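Local coordinates for protein PrimPol AEP domain (PP-N190) (Cyanophage S-2L, PDB 6ZP9) that is a viral primase-polymerase domain that probably synthesises DNA or its primers for a phage whose genome carries 2-aminoadenine in place of adenine, at residues W127-V133 with L185-M191; L116-G120 with H169-E174; A106-P110 with L145-A149; N67-V72 with S159-L164. All blocks are in the same frame, centred on the assembly; numbering follows the deposited sequence.

Contact 1. Residues W127-V133 with L185-M191. With CA (calcium ion), chain C.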
loop_
_atom_site.group_PDB
_atom_site.type_symbol
_atom_site.label_atom_id
_atom_site.label_comp_id
_atom_site.label_asym_id
_atom_site.label_seq_id
_atom_site.Cartn_x
_atom_site.Cartn_y
_atom_site.Cartn_z
ATOM N N TRP A 127 7.023 -2.957 -4.870
ATOM C CA TRP A 127 8.424 -3.002 -5.273
ATOM C C TRP A 127 9.127 -1.843 -4.571
ATOM O O TRP A 127 8.851 -0.672 -4.865
ATOM C CB TRP A 127 8.568 -2.910 -6.794
ATOM C CG TRP A 127 8.028 -4.093 -7.572
ATOM C CD1 TRP A 127 8.750 -5.136 -8.101
ATOM C CD2 TRP A 127 6.664 -4.328 -7.939
ATOM N NE1 TRP A 127 7.911 -6.008 -8.759
ATOM C CE2 TRP A 127 6.629 -5.535 -8.680
ATOM C CE3 TRP A 127 5.465 -3.643 -7.708
ATOM C CZ2 TRP A 127 5.442 -6.072 -9.184
ATOM C CZ3 TRP A 127 4.281 -4.184 -8.215
ATOM C CH2 TRP A 127 4.283 -5.384 -8.945
ATOM N N VAL A 128 10.025 -2.163 -3.632
ATOM C CA VAL A 128 10.648 -1.164 -2.766
ATOM C C VAL A 128 12.013 -0.792 -3.323
ATOM O O VAL A 128 12.787 -1.668 -3.728
ATOM C CB VAL A 128 10.771 -1.695 -1.326
ATOM C CG1 VAL A 128 11.401 -0.637 -0.431
ATOM C CG2 VAL A 128 9.397 -2.104 -0.809
ATOM N N PHE A 129 12.315 0.505 -3.340
ATOM C CA PHE A 129 13.589 0.991 -3.850
ATOM C C PHE A 129 14.609 1.150 -2.722
ATOM O O PHE A 129 14.259 1.244 -1.542
ATOM C CB PHE A 129 13.401 2.320 -4.580
ATOM C CG PHE A 129 12.469 2.234 -5.744
ATOM C CD1 PHE A 129 12.874 1.625 -6.924
ATOM C CD2 PHE A 129 11.185 2.753 -5.660
ATOM C CE1 PHE A 129 12.011 1.535 -8.005
ATOM C CE2 PHE A 129 10.319 2.668 -6.732
ATOM C CZ PHE A 129 10.732 2.057 -7.906
ATOM N N HIS A 130 15.892 1.184 -3.106
ATOM C CA HIS A 130 16.953 1.346 -2.118
ATOM C C HIS A 130 16.994 2.755 -1.526
ATOM O O HIS A 130 17.493 2.933 -0.407
ATOM C CB HIS A 130 18.312 0.963 -2.731
ATOM C CG HIS A 130 18.702 1.767 -3.936
ATOM N ND1 HIS A 130 18.991 3.115 -3.876
ATOM C CD2 HIS A 130 18.884 1.404 -5.231
ATOM C CE1 HIS A 130 19.315 3.553 -5.082
ATOM N NE2 HIS A 130 19.264 2.535 -5.921
ATOM N N SER A 131 16.457 3.746 -2.225
ATOM C CA SER A 131 16.440 5.132 -1.776
ATOM C C SER A 131 15.093 5.752 -2.111
ATOM O O SER A 131 14.393 5.274 -3.011
ATOM C CB SER A 131 17.564 5.947 -2.436
ATOM O OG SER A 131 18.821 5.295 -2.304
ATOM N N PRO A 132 14.699 6.818 -1.406
ATOM C CA PRO A 132 13.439 7.486 -1.742
ATOM C C PRO A 132 13.498 8.061 -3.146
ATOM O O PRO A 132 14.545 8.517 -3.599
ATOM C CB PRO A 132 13.329 8.596 -0.689
ATOM C CG PRO A 132 14.246 8.175 0.423
ATOM C CD PRO A 132 15.375 7.478 -0.277
ATOM N N VAL A 133 12.361 8.040 -3.830
ATOM C CA VAL A 133 12.246 8.493 -5.214
ATOM C C VAL A 133 11.459 9.798 -5.239
ATOM O O VAL A 133 10.383 9.888 -4.639
ATOM C CB VAL A 133 11.577 7.415 -6.087
ATOM C CG1 VAL A 133 11.423 7.863 -7.538
ATOM C CG2 VAL A 133 12.396 6.125 -6.020
ATOM N N LEU A 185 15.667 -4.950 -2.819
ATOM C CA LEU A 185 15.492 -3.525 -3.063
ATOM C C LEU A 185 15.841 -3.240 -4.516
ATOM O O LEU A 185 16.837 -3.760 -5.028
ATOM C CB LEU A 185 16.372 -2.697 -2.131
ATOM C CG LEU A 185 16.064 -2.839 -0.632
ATOM C CD1 LEU A 185 17.004 -2.013 0.228
ATOM C CD2 LEU A 185 14.622 -2.473 -0.363
ATOM N N TYR A 186 15.019 -2.431 -5.179
ATOM C CA TYR A 186 15.177 -2.142 -6.597
ATOM C C TYR A 186 15.813 -0.775 -6.795
ATOM O O TYR A 186 15.856 0.062 -5.890
ATOM C CB TYR A 186 13.828 -2.212 -7.331
ATOM C CG TYR A 186 13.376 -3.632 -7.523
ATOM C CD1 TYR A 186 13.808 -4.372 -8.610
ATOM C CD2 TYR A 186 12.569 -4.256 -6.580
ATOM C CE1 TYR A 186 13.433 -5.685 -8.773
ATOM C CE2 TYR A 186 12.185 -5.579 -6.732
ATOM C CZ TYR A 186 12.625 -6.291 -7.830
ATOM O OH TYR A 186 12.248 -7.607 -7.995
ATOM N N ASP A 187 16.317 -0.567 -7.998
ATOM C CA ASP A 187 16.865 0.710 -8.380
ATOM C C ASP A 187 15.919 1.384 -9.352
ATOM O O ASP A 187 15.491 0.750 -10.325
ATOM C CB ASP A 187 18.239 0.537 -9.020
ATOM C CG ASP A 187 18.779 1.829 -9.579
ATOM O OD1 ASP A 187 19.302 2.637 -8.784
ATOM O OD2 ASP A 187 18.665 2.037 -10.809
ATOM N N PRO A 188 15.556 2.645 -9.118
ATOM C CA PRO A 188 14.547 3.289 -9.977
ATOM C C PRO A 188 14.976 3.439 -11.427
ATOM O O PRO A 188 14.123 3.419 -12.326
ATOM C CB PRO A 188 14.340 4.656 -9.311
ATOM C CG PRO A 188 15.513 4.835 -8.392
ATOM C CD PRO A 188 15.916 3.474 -7.960
ATOM N N GLY A 189 16.272 3.603 -11.687
ATOM C CA GLY A 189 16.724 3.687 -13.064
ATOM C C GLY A 189 16.613 2.357 -13.781
ATOM O O GLY A 189 16.183 2.299 -14.935
ATOM N N GLN A 190 16.999 1.273 -13.112
ATOM C CA GLN A 190 16.810 -0.052 -13.688
ATOM C C GLN A 190 15.332 -0.333 -13.908
ATOM O O GLN A 190 14.947 -0.915 -14.923
ATOM C CB GLN A 190 17.434 -1.118 -12.782
ATOM C CG GLN A 190 18.931 -0.952 -12.596
ATOM C CD GLN A 190 19.584 -2.166 -11.963
ATOM O OE1 GLN A 190 19.310 -2.505 -10.811
ATOM N NE2 GLN A 190 20.448 -2.836 -12.721
ATOM N N MET A 191 14.486 0.092 -12.969
ATOM C CA MET A 191 13.053 -0.144 -13.099
ATOM C C MET A 191 12.483 0.614 -14.291
ATOM O O MET A 191 11.585 0.118 -14.985
ATOM C CB MET A 191 12.342 0.256 -11.799
ATOM C CG MET A 191 10.873 -0.099 -11.763
ATOM S SD MET A 191 10.615 -1.887 -11.708
ATOM C CE MET A 191 10.824 -2.171 -9.948
HETATM CA CA CA C . 18.684 -5.126 -5.479
HETATM O O HOH W 1 19.916 -3.449 -6.658
HETATM O O HOH W 2 20.458 -6.670 -6.073
HETATM O O HOH W 3 17.586 -5.419 -7.761
HETATM O O HOH W 4 17.029 -7.027 -6.214
#

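Contact 2. Residues L116-G120 with H169-E174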
loop_
_atom_site.group_PDB
_atom_site.type_symbol
_atom_site.label_atom_id
_atom_site.label_comp_id
_atom_site.label_asym_id
_atom_site.label_seq_id
_atom_site.Cartn_x
_atom_site.Cartn_y
_atom_site.Cartn_z
ATOM N N LEU A 116 0.749 -8.321 -0.149
ATOM C CA LEU A 116 -0.143 -8.115 0.980
ATOM C C LEU A 116 -1.509 -8.703 0.663
ATOM O O LEU A 116 -2.093 -8.404 -0.385
ATOM C CB LEU A 116 -0.270 -6.628 1.320
ATOM C CG LEU A 116 -1.013 -6.361 2.632
ATOM C CD1 LEU A 116 -0.282 -5.314 3.450
ATOM C CD2 LEU A 116 -2.428 -5.908 2.330
ATOM N N ARG A 117 -1.987 -9.536 1.568
ATOM C CA ARG A 117 -3.341 -10.064 1.483
ATOM C C ARG A 117 -4.248 -9.134 2.276
ATOM O O ARG A 117 -4.029 -8.935 3.469
ATOM C CB ARG A 117 -3.374 -11.512 2.051
ATOM C CG ARG A 117 -4.537 -12.389 1.616
ATOM C CD ARG A 117 -4.044 -13.734 1.065
ATOM N NE ARG A 117 -2.932 -14.270 1.844
ATOM C CZ ARG A 117 -1.967 -15.057 1.363
ATOM N NH1 ARG A 117 -0.994 -15.477 2.168
ATOM N NH2 ARG A 117 -1.971 -15.434 0.087
ATOM N N THR A 118 -5.244 -8.556 1.653
ATOM C CA THR A 118 -6.052 -7.537 2.315
ATOM C C THR A 118 -7.227 -8.100 3.090
ATOM O O THR A 118 -7.723 -7.428 4.000
ATOM C CB THR A 118 -6.619 -6.541 1.303
ATOM O OG1 THR A 118 -7.537 -7.228 0.441
ATOM C CG2 THR A 118 -5.505 -5.906 0.480
ATOM N N GLY A 119 -7.701 -9.291 2.735
ATOM C CA GLY A 119 -9.002 -9.741 3.168
ATOM C C GLY A 119 -10.116 -9.469 2.175
ATOM O O GLY A 119 -11.195 -10.066 2.294
ATOM N N GLY A 120 -9.890 -8.601 1.203
ATOM C CA GLY A 120 -10.846 -8.308 0.164
ATOM C C GLY A 120 -10.504 -8.993 -1.144
ATOM O O GLY A 120 -9.894 -10.067 -1.177
ATOM N N HIS A 169 -10.027 -6.301 7.728
ATOM C CA HIS A 169 -10.998 -5.971 6.695
ATOM C C HIS A 169 -12.375 -6.091 7.332
ATOM O O HIS A 169 -12.814 -7.196 7.659
ATOM C CB HIS A 169 -10.798 -6.936 5.529
ATOM C CG HIS A 169 -11.760 -6.774 4.398
ATOM N ND1 HIS A 169 -11.578 -5.851 3.395
ATOM C CD2 HIS A 169 -12.885 -7.458 4.079
ATOM C CE1 HIS A 169 -12.566 -5.947 2.525
ATOM N NE2 HIS A 169 -13.371 -6.919 2.913
ATOM N N GLN A 170 -13.044 -4.957 7.553
ATOM C CA GLN A 170 -14.184 -4.947 8.468
ATOM C C GLN A 170 -15.367 -5.770 7.974
ATOM O O GLN A 170 -16.165 -6.233 8.794
ATOM C CB GLN A 170 -14.627 -3.513 8.737
ATOM C CG GLN A 170 -13.652 -2.707 9.580
ATOM C CD GLN A 170 -13.668 -3.090 11.053
ATOM O OE1 GLN A 170 -14.413 -3.972 11.466
ATOM N NE2 GLN A 170 -12.869 -2.394 11.859
ATOM N N ARG A 171 -15.494 -5.971 6.665
ATOM C CA ARG A 171 -16.627 -6.729 6.147
ATOM C C ARG A 171 -16.548 -8.193 6.564
ATOM O O ARG A 171 -17.573 -8.805 6.892
ATOM C CB ARG A 171 -16.694 -6.606 4.619
ATOM C CG ARG A 171 -17.913 -7.273 3.968
ATOM C CD ARG A 171 -17.860 -7.155 2.438
ATOM N NE ARG A 171 -16.569 -7.593 1.894
ATOM C CZ ARG A 171 -16.378 -8.704 1.181
ATOM N NH1 ARG A 171 -17.394 -9.512 0.914
ATOM N NH2 ARG A 171 -15.165 -9.010 0.738
ATOM N N THR A 172 -15.343 -8.771 6.573
ATOM C CA THR A 172 -15.155 -10.176 6.910
ATOM C C THR A 172 -14.437 -10.406 8.231
ATOM O O THR A 172 -14.545 -11.500 8.793
ATOM C CB THR A 172 -14.361 -10.883 5.804
ATOM O OG1 THR A 172 -12.988 -10.474 5.865
ATOM C CG2 THR A 172 -14.913 -10.526 4.445
ATOM N N GLY A 173 -13.711 -9.420 8.743
ATOM C CA GLY A 173 -12.887 -9.629 9.909
ATOM C C GLY A 173 -11.517 -10.210 9.631
ATOM O O GLY A 173 -10.706 -10.292 10.561
ATOM N N GLU A 174 -11.231 -10.624 8.394
ATOM C CA GLU A 174 -9.907 -11.138 8.062
ATOM C C GLU A 174 -8.858 -10.050 8.269
ATOM O O GLU A 174 -9.051 -8.907 7.846
ATOM C CB GLU A 174 -9.876 -11.635 6.616
ATOM C CG GLU A 174 -8.549 -12.296 6.238
ATOM C CD GLU A 174 -8.522 -12.904 4.831
ATOM O OE1 GLU A 174 -9.599 -13.257 4.293
ATOM O OE2 GLU A 174 -7.403 -13.033 4.268
#

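Contact 3. Residues A106-P110 with L145-A149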
loop_
_atom_site.group_PDB
_atom_site.type_symbol
_atom_site.label_atom_id
_atom_site.label_comp_id
_atom_site.label_asym_id
_atom_site.label_seq_id
_atom_site.Cartn_x
_atom_site.Cartn_y
_atom_site.Cartn_z
ATOM N N ALA A 106 3.892 -13.253 -15.562
ATOM C CA ALA A 106 3.468 -13.273 -16.959
ATOM C C ALA A 106 3.433 -11.880 -17.580
ATOM O O ALA A 106 3.488 -11.764 -18.808
ATOM C CB ALA A 106 2.097 -13.936 -17.080
ATOM N N CYS A 107 3.341 -10.826 -16.768
ATOM C CA CYS A 107 3.428 -9.447 -17.239
ATOM C C CYS A 107 4.838 -9.019 -17.606
ATOM O O CYS A 107 5.001 -7.943 -18.192
ATOM C CB CYS A 107 2.933 -8.480 -16.162
ATOM S SG CYS A 107 1.243 -8.668 -15.764
ATOM N N GLY A 108 5.852 -9.789 -17.232
ATOM C CA GLY A 108 7.212 -9.326 -17.382
ATOM C C GLY A 108 7.701 -8.434 -16.268
ATOM O O GLY A 108 8.734 -7.774 -16.430
ATOM N N LEU A 109 7.004 -8.388 -15.155
ATOM C CA LEU A 109 7.468 -7.626 -14.011
ATOM C C LEU A 109 8.503 -8.425 -13.225
ATOM O O LEU A 109 8.502 -9.660 -13.261
ATOM C CB LEU A 109 6.299 -7.290 -13.100
ATOM C CG LEU A 109 5.324 -6.276 -13.673
ATOM C CD1 LEU A 109 4.054 -6.241 -12.848
ATOM C CD2 LEU A 109 5.997 -4.926 -13.712
ATOM N N PRO A 110 9.399 -7.751 -12.510
ATOM C CA PRO A 110 10.265 -8.456 -11.562
ATOM C C PRO A 110 9.465 -8.847 -10.326
ATOM O O PRO A 110 8.363 -8.352 -10.087
ATOM C CB PRO A 110 11.348 -7.424 -11.236
ATOM C CG PRO A 110 10.671 -6.121 -11.410
ATOM C CD PRO A 110 9.659 -6.300 -12.520
ATOM N N LEU A 145 4.015 1.095 -14.455
ATOM C CA LEU A 145 3.660 -0.160 -13.800
ATOM C C LEU A 145 2.185 -0.481 -14.011
ATOM O O LEU A 145 1.819 -1.614 -14.351
ATOM C CB LEU A 145 3.993 -0.071 -12.311
ATOM C CG LEU A 145 3.478 -1.223 -11.436
ATOM C CD1 LEU A 145 4.250 -2.504 -11.725
ATOM C CD2 LEU A 145 3.549 -0.864 -9.948
ATOM N N ILE A 146 1.319 0.518 -13.821
ATOM C CA ILE A 146 -0.115 0.320 -14.020
ATOM C C ILE A 146 -0.404 -0.132 -15.446
ATOM O O ILE A 146 -1.199 -1.053 -15.670
ATOM C CB ILE A 146 -0.884 1.607 -13.672
ATOM C CG1 ILE A 146 -0.810 1.877 -12.161
ATOM C CG2 ILE A 146 -2.331 1.521 -14.177
ATOM C CD1 ILE A 146 -1.226 3.279 -11.750
ATOM N N ALA A 147 0.247 0.502 -16.430
ATOM C CA ALA A 147 -0.010 0.197 -17.835
ATOM C C ALA A 147 0.418 -1.225 -18.181
ATOM O O ALA A 147 -0.316 -1.964 -18.854
ATOM C CB ALA A 147 0.722 1.204 -18.724
ATOM N N LEU A 148 1.609 -1.623 -17.729
ATOM C CA LEU A 148 2.171 -2.908 -18.122
ATOM C C LEU A 148 1.407 -4.064 -17.492
ATOM O O LEU A 148 1.189 -5.097 -18.136
ATOM C CB LEU A 148 3.647 -2.969 -17.728
ATOM C CG LEU A 148 4.302 -4.347 -17.845
ATOM C CD1 LEU A 148 4.276 -4.811 -19.284
ATOM C CD2 LEU A 148 5.717 -4.351 -17.297
ATOM N N ALA A 149 1.006 -3.919 -16.230
ATOM C CA ALA A 149 0.292 -4.987 -15.547
ATOM C C ALA A 149 -1.206 -4.964 -15.822
ATOM O O ALA A 149 -1.870 -5.994 -15.639
ATOM C CB ALA A 149 0.540 -4.905 -14.035
#

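Contact 4. Residues N67-V72 with S159-L164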
loop_
_atom_site.group_PDB
_atom_site.type_symbol
_atom_site.label_atom_id
_atom_site.label_comp_id
_atom_site.label_asym_id
_atom_site.label_seq_id
_atom_site.Cartn_x
_atom_site.Cartn_y
_atom_site.Cartn_z
ATOM N N ASN A 67 -11.996 0.773 8.349
ATOM C CA ASN A 67 -10.877 0.098 7.705
ATOM C C ASN A 67 -9.627 0.979 7.804
ATOM O O ASN A 67 -9.705 2.198 7.988
ATOM C CB ASN A 67 -11.192 -0.227 6.243
ATOM C CG ASN A 67 -12.102 -1.446 6.086
ATOM O OD1 ASN A 67 -11.925 -2.463 6.752
ATOM N ND2 ASN A 67 -13.061 -1.352 5.175
ATOM N N SER A 68 -8.463 0.344 7.681
ATOM C CA SER A 68 -7.191 0.960 8.035
ATOM C C SER A 68 -6.291 1.068 6.815
ATOM O O SER A 68 -6.095 0.080 6.100
ATOM C CB SER A 68 -6.480 0.146 9.115
ATOM O OG SER A 68 -7.249 0.097 10.303
ATOM N N TYR A 69 -5.712 2.254 6.620
ATOM C CA TYR A 69 -4.863 2.569 5.479
ATOM C C TYR A 69 -3.712 3.455 5.939
ATOM O O TYR A 69 -3.829 4.198 6.922
ATOM C CB TYR A 69 -5.626 3.329 4.382
ATOM C CG TYR A 69 -6.848 2.623 3.852
ATOM C CD1 TYR A 69 -8.055 2.670 4.547
ATOM C CD2 TYR A 69 -6.804 1.906 2.656
ATOM C CE1 TYR A 69 -9.191 2.022 4.069
ATOM C CE2 TYR A 69 -7.931 1.253 2.168
ATOM C CZ TYR A 69 -9.127 1.317 2.880
ATOM O OH TYR A 69 -10.266 0.684 2.417
ATOM N N ILE A 70 -2.612 3.421 5.186
ATOM C CA ILE A 70 -1.541 4.394 5.370
ATOM C C ILE A 70 -1.223 5.065 4.044
ATOM O O ILE A 70 -1.329 4.459 2.977
ATOM C CB ILE A 70 -0.256 3.766 5.953
ATOM C CG1 ILE A 70 0.130 2.492 5.178
ATOM C CG2 ILE A 70 -0.427 3.521 7.458
ATOM C CD1 ILE A 70 1.528 1.970 5.550
ATOM N N VAL A 71 -0.818 6.328 4.121
ATOM C CA VAL A 71 -0.222 6.983 2.968
ATOM C C VAL A 71 1.155 6.372 2.739
ATOM O O VAL A 71 2.014 6.397 3.629
ATOM C CB VAL A 71 -0.130 8.498 3.190
ATOM C CG1 VAL A 71 0.434 9.179 1.941
ATOM C CG2 VAL A 71 -1.485 9.058 3.559
ATOM N N VAL A 72 1.367 5.799 1.552
ATOM C CA VAL A 72 2.650 5.156 1.273
ATOM C C VAL A 72 3.749 6.205 1.115
ATOM O O VAL A 72 4.823 6.100 1.723
ATOM C CB VAL A 72 2.540 4.237 0.040
ATOM C CG1 VAL A 72 3.899 3.634 -0.313
ATOM C CG2 VAL A 72 1.510 3.122 0.278
ATOM N N SER A 159 0.037 10.712 -2.963
ATOM C CA SER A 159 -0.504 10.538 -1.620
ATOM C C SER A 159 -1.478 9.366 -1.520
ATOM O O SER A 159 -2.253 9.296 -0.556
ATOM C CB SER A 159 -1.171 11.826 -1.137
ATOM O OG SER A 159 -2.305 12.147 -1.918
ATOM N N ARG A 160 -1.443 8.439 -2.475
ATOM C CA ARG A 160 -2.338 7.286 -2.446
ATOM C C ARG A 160 -2.173 6.506 -1.144
ATOM O O ARG A 160 -1.046 6.237 -0.710
ATOM C CB ARG A 160 -2.051 6.373 -3.639
ATOM C CG ARG A 160 -2.822 5.050 -3.644
ATOM C CD ARG A 160 -4.317 5.266 -3.549
ATOM N NE ARG A 160 -4.777 6.369 -4.396
ATOM C CZ ARG A 160 -6.043 6.545 -4.763
ATOM N NH1 ARG A 160 -6.381 7.571 -5.531
ATOM N NH2 ARG A 160 -6.969 5.681 -4.366
ATOM N N VAL A 161 -3.318 6.153 -0.499
ATOM C CA VAL A 161 -3.299 5.315 0.697
ATOM C C VAL A 161 -3.481 3.863 0.285
ATOM O O VAL A 161 -4.126 3.561 -0.723
ATOM C CB VAL A 161 -4.373 5.737 1.730
ATOM C CG1 VAL A 161 -4.186 7.177 2.154
ATOM C CG2 VAL A 161 -5.786 5.507 1.187
ATOM N N MET A 162 -2.937 2.946 1.075
ATOM C CA MET A 162 -3.060 1.515 0.840
ATOM C C MET A 162 -3.401 0.817 2.146
ATOM O O MET A 162 -2.985 1.251 3.225
ATOM C CB MET A 162 -1.747 0.994 0.231
ATOM C CG MET A 162 -1.394 1.478 -1.168
ATOM S SD MET A 162 -2.471 0.845 -2.440
ATOM C CE MET A 162 -1.641 -0.705 -2.545
ATOM N N ARG A 163 -4.147 -0.282 2.036
ATOM C CA ARG A 163 -4.549 -1.066 3.203
ATOM C C ARG A 163 -3.349 -1.392 4.078
ATOM O O ARG A 163 -2.296 -1.809 3.584
ATOM C CB ARG A 163 -5.164 -2.351 2.763
ATOM C CG ARG A 163 -6.603 -2.235 2.329
ATOM C CD ARG A 163 -7.586 -1.892 3.433
ATOM N NE ARG A 163 -8.898 -1.777 2.865
ATOM C CZ ARG A 163 -9.827 -2.687 2.984
ATOM N NH1 ARG A 163 -10.958 -2.525 2.381
ATOM N NH2 ARG A 163 -9.634 -3.708 3.710
ATOM N N LEU A 164 -3.497 -1.195 5.389
ATOM C CA LEU A 164 -2.434 -1.409 6.362
ATOM C C LEU A 164 -2.454 -2.855 6.872
ATOM O O LEU A 164 -3.508 -3.366 7.270
ATOM C CB LEU A 164 -2.608 -0.408 7.509
ATOM C CG LEU A 164 -1.663 -0.508 8.697
ATOM C CD1 LEU A 164 -0.212 -0.249 8.269
ATOM C CD2 LEU A 164 -2.103 0.442 9.823
#

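Contact 1. Residues W127-V133 with L185-M191
Phe129 of strand 123-129 faces Tyr186 in a single beta bridge, by which the chain entering helix 188-194 is tied to a four-stranded antiparallel sheet. Both backbone polar atoms of Tyr186 are spent on it: Tyr186 N donates to Val128 O at 2.8 Å, and Tyr186 O accepts from His130 N at 3.0 Å. The preceding carbonyl turns to the ion, Leu185 O binding calcium at 2.3 Å beside four waters, all oxygen donors as suits this hard cation.

With CG tucked between its backbone N and carbonyl carbon (chi1 59°), the imidazole of His130 lies alongside the Asp187 carboxylate, the two planes only 24° apart. His130 NE2 donates in its ring plane to the anti lone pair of Asp187 OD1 at 2.9 Å, while ND1 is bonded to the Ser131 hydroxyl, so both ring nitrogens have partners. Aspartate is short enough to serve also as N-cap: Asp187 OD2 accepts from Gln190 N at 2.9 Å, covering an amide that the first helical turn cannot.

In an offset edge-to-face pair, the edge of the Trp127 five-membered ring, at CD1, is turned toward the Tyr186 face, the planes at 62°. Their polar ends are satisfied by the neighbouring loop, Trp127 NE1 by Pro110 O and Tyr186 OH by Arg111 O. Phe129 CD1 lies 3.7 Å from CD of Pro188, a residue that suits the first helical turn because it needs no amide hydrogen. Bent twice along its flexible chain, Met191 brings its CE to 3.9 Å from Trp127 CB.

Contact 2. Residues L116-G120 with H169-E174
Thr118 OG1 is gripped twice: it accepts from Gly120 N at 2.8 Å, closing an ST turn, and is hydrogen-bonded to Ser122 O. Beyond this turn the two glycines lie against His169. Over one face of that ring stands Gly120 CA, 4.0 Å from the centroid in a CH-pi contact, and Gly119 O lies over the same face nearer the rim. With CG anti to the backbone N (chi1 177°), the imidazole reaches out to meet them.

Gly119 has a positive phi, 95°, a conformation easy only for a residue without CB. Its bare CA also lets neighbours close in, and Glu174, extended beyond CG, lays its carboxylate carbon CD 3.6 Å from Gly119 CA. The main polar partner of the imidazole is Arg163, whose NH2 is hydrogen-bonded to His169 ND1. Within the 169-174 loop, Thr172 OG1 accepts from Glu174 N at 3.1 Å, a second ST turn.

The bare backbone of Gly119 and Gly120 thus packs against the His169 ring and the Glu174 side chain, next to Ser122 and His124, whose spacing matches the Ser-x-His motif of archaeo-eukaryotic primases, associated in relatives with nucleotide binding.

Contact 3. Residues A106-P110 with L145-A149
Leu109 carries most of the apolar packing between the loop 106-110 and the last turn of helix 135-149. Both its methyls reach Leu145, CD2 more closely. Leu109 CD2 sits 3.6 Å from Leu145 CD1 and equally close to Leu148 CD2, two residues three apart and therefore on neighbouring positions of one helix side. Leu109 CD1 meets Ala149 CB at 3.9 Å, where a single methyl is small enough to let the branched side chain approach the helix. The two longer helix leucines arrive differently: Leu145 lies roughly perpendicular to Leu109, whereas Leu148 and Leu109 run antiparallel past one another. Both have CG anti to the backbone N (chi1 171° in Leu145), which carries their branches out toward the loop.

A second kind of contact places alkyl groups against backbone oxygen. Leu148 CD1 approaches Cys107 O to 3.4 Å, a van der Waals touch on a carbonyl at the turn where Gly108 takes a positive phi of 83°.

Sulfur makes the third. Cys107 SG lies 3.8 Å from Ala149 CA; a thiol, compact and only faintly polar, suits a place beside the helix backbone. No hydrogen bond crosses between the two segments, and the helix instead spends its polar atoms within itself or further off, Ala149 N on Leu145 O and Ala149 O on Trp92 NE1.

The loop joins helix 97-102 to strand 114-117. Leu109 and Leu145 both continue onto the indole of Trp127 in strand 123-129, while Leu195, just beyond helix 188-194, packs on Leu109 and Leu148.

Contact 4. Residues N67-V72 with S159-L164
Tyr69 and Arg163 are brought side by side by their torsions: CG of each lies anti to its own carbonyl carbon, and a bend at chi2 of Arg163, -67°, folds the arginine back toward the tyrosine although its CB starts away from that strand. The guanidinium stands nearly upright to the phenol, planes 85° apart. Arg163 NE donates to Tyr69 OH at 2.9 Å, a bond that is weak because it is bent, with an N-H...O angle of 141°. The long arginine, with several N-H groups at its end, also reaches His169, whose ND1 is bonded to Arg163 NH2. On one guanidinium face the Asn67 amide is stacked, Asn67 ND2 lying 3.7 Å from Arg163 NH1, while Asn67 OD1 accepts from Gln170 N.

The backbones themselves pair as antiparallel strands, 161-163 being outermost beside 67-71 in a four-stranded sheet of the primase domain. Ile70 and Met162 form the hydrogen-bonded pair, Ile70 N to Met162 O and Met162 N to Ile70 O, both 2.9 Å. Leu164 N extends the pairing to Ser68 O at 3.0 Å; at the other end Val72 N reaches Arg160 O by a weaker bond.

Beta-branched residues, at ease in extended chain, fill the non-hydrogen-bonded pair Val71 and Val161, whose methyls Val71 CG2 and Val161 CG1 touch at 3.6 Å. Tyr69 CB adds to that face, 3.8 Å from Val161 CB. On the face of Ile70 and Met162, Leu164 CD1 lies 3.9 Å from Ile70 CG2. Val72 CG2 touches Met162 CG at 3.6 Å.

In the fold
Contact 4 is the most central, its centre about 6 Å from that of the chain, and is antiparallel strand pairing among mostly buried residues. The others lie about 14 to 17 Å out: contact 1 joins strand 123-129 to the start of helix 188-194, contact 2 the end of strand 114-117 to loop 169-174, contact 3 loop 106-110 to helix 135-149. Contacts 1 and 3 share an apolar patch round Trp127, whose indole packs on Leu109 and Leu145; contact 1 adds backbone bonds, a His-carboxylate bond and calcium, contact 3 only packing. Contact 2, more exposed, meets contact 4 through hydrogen bonds, one from a backbone N, linking loop 169-174 to strands 67-71 and 161-163.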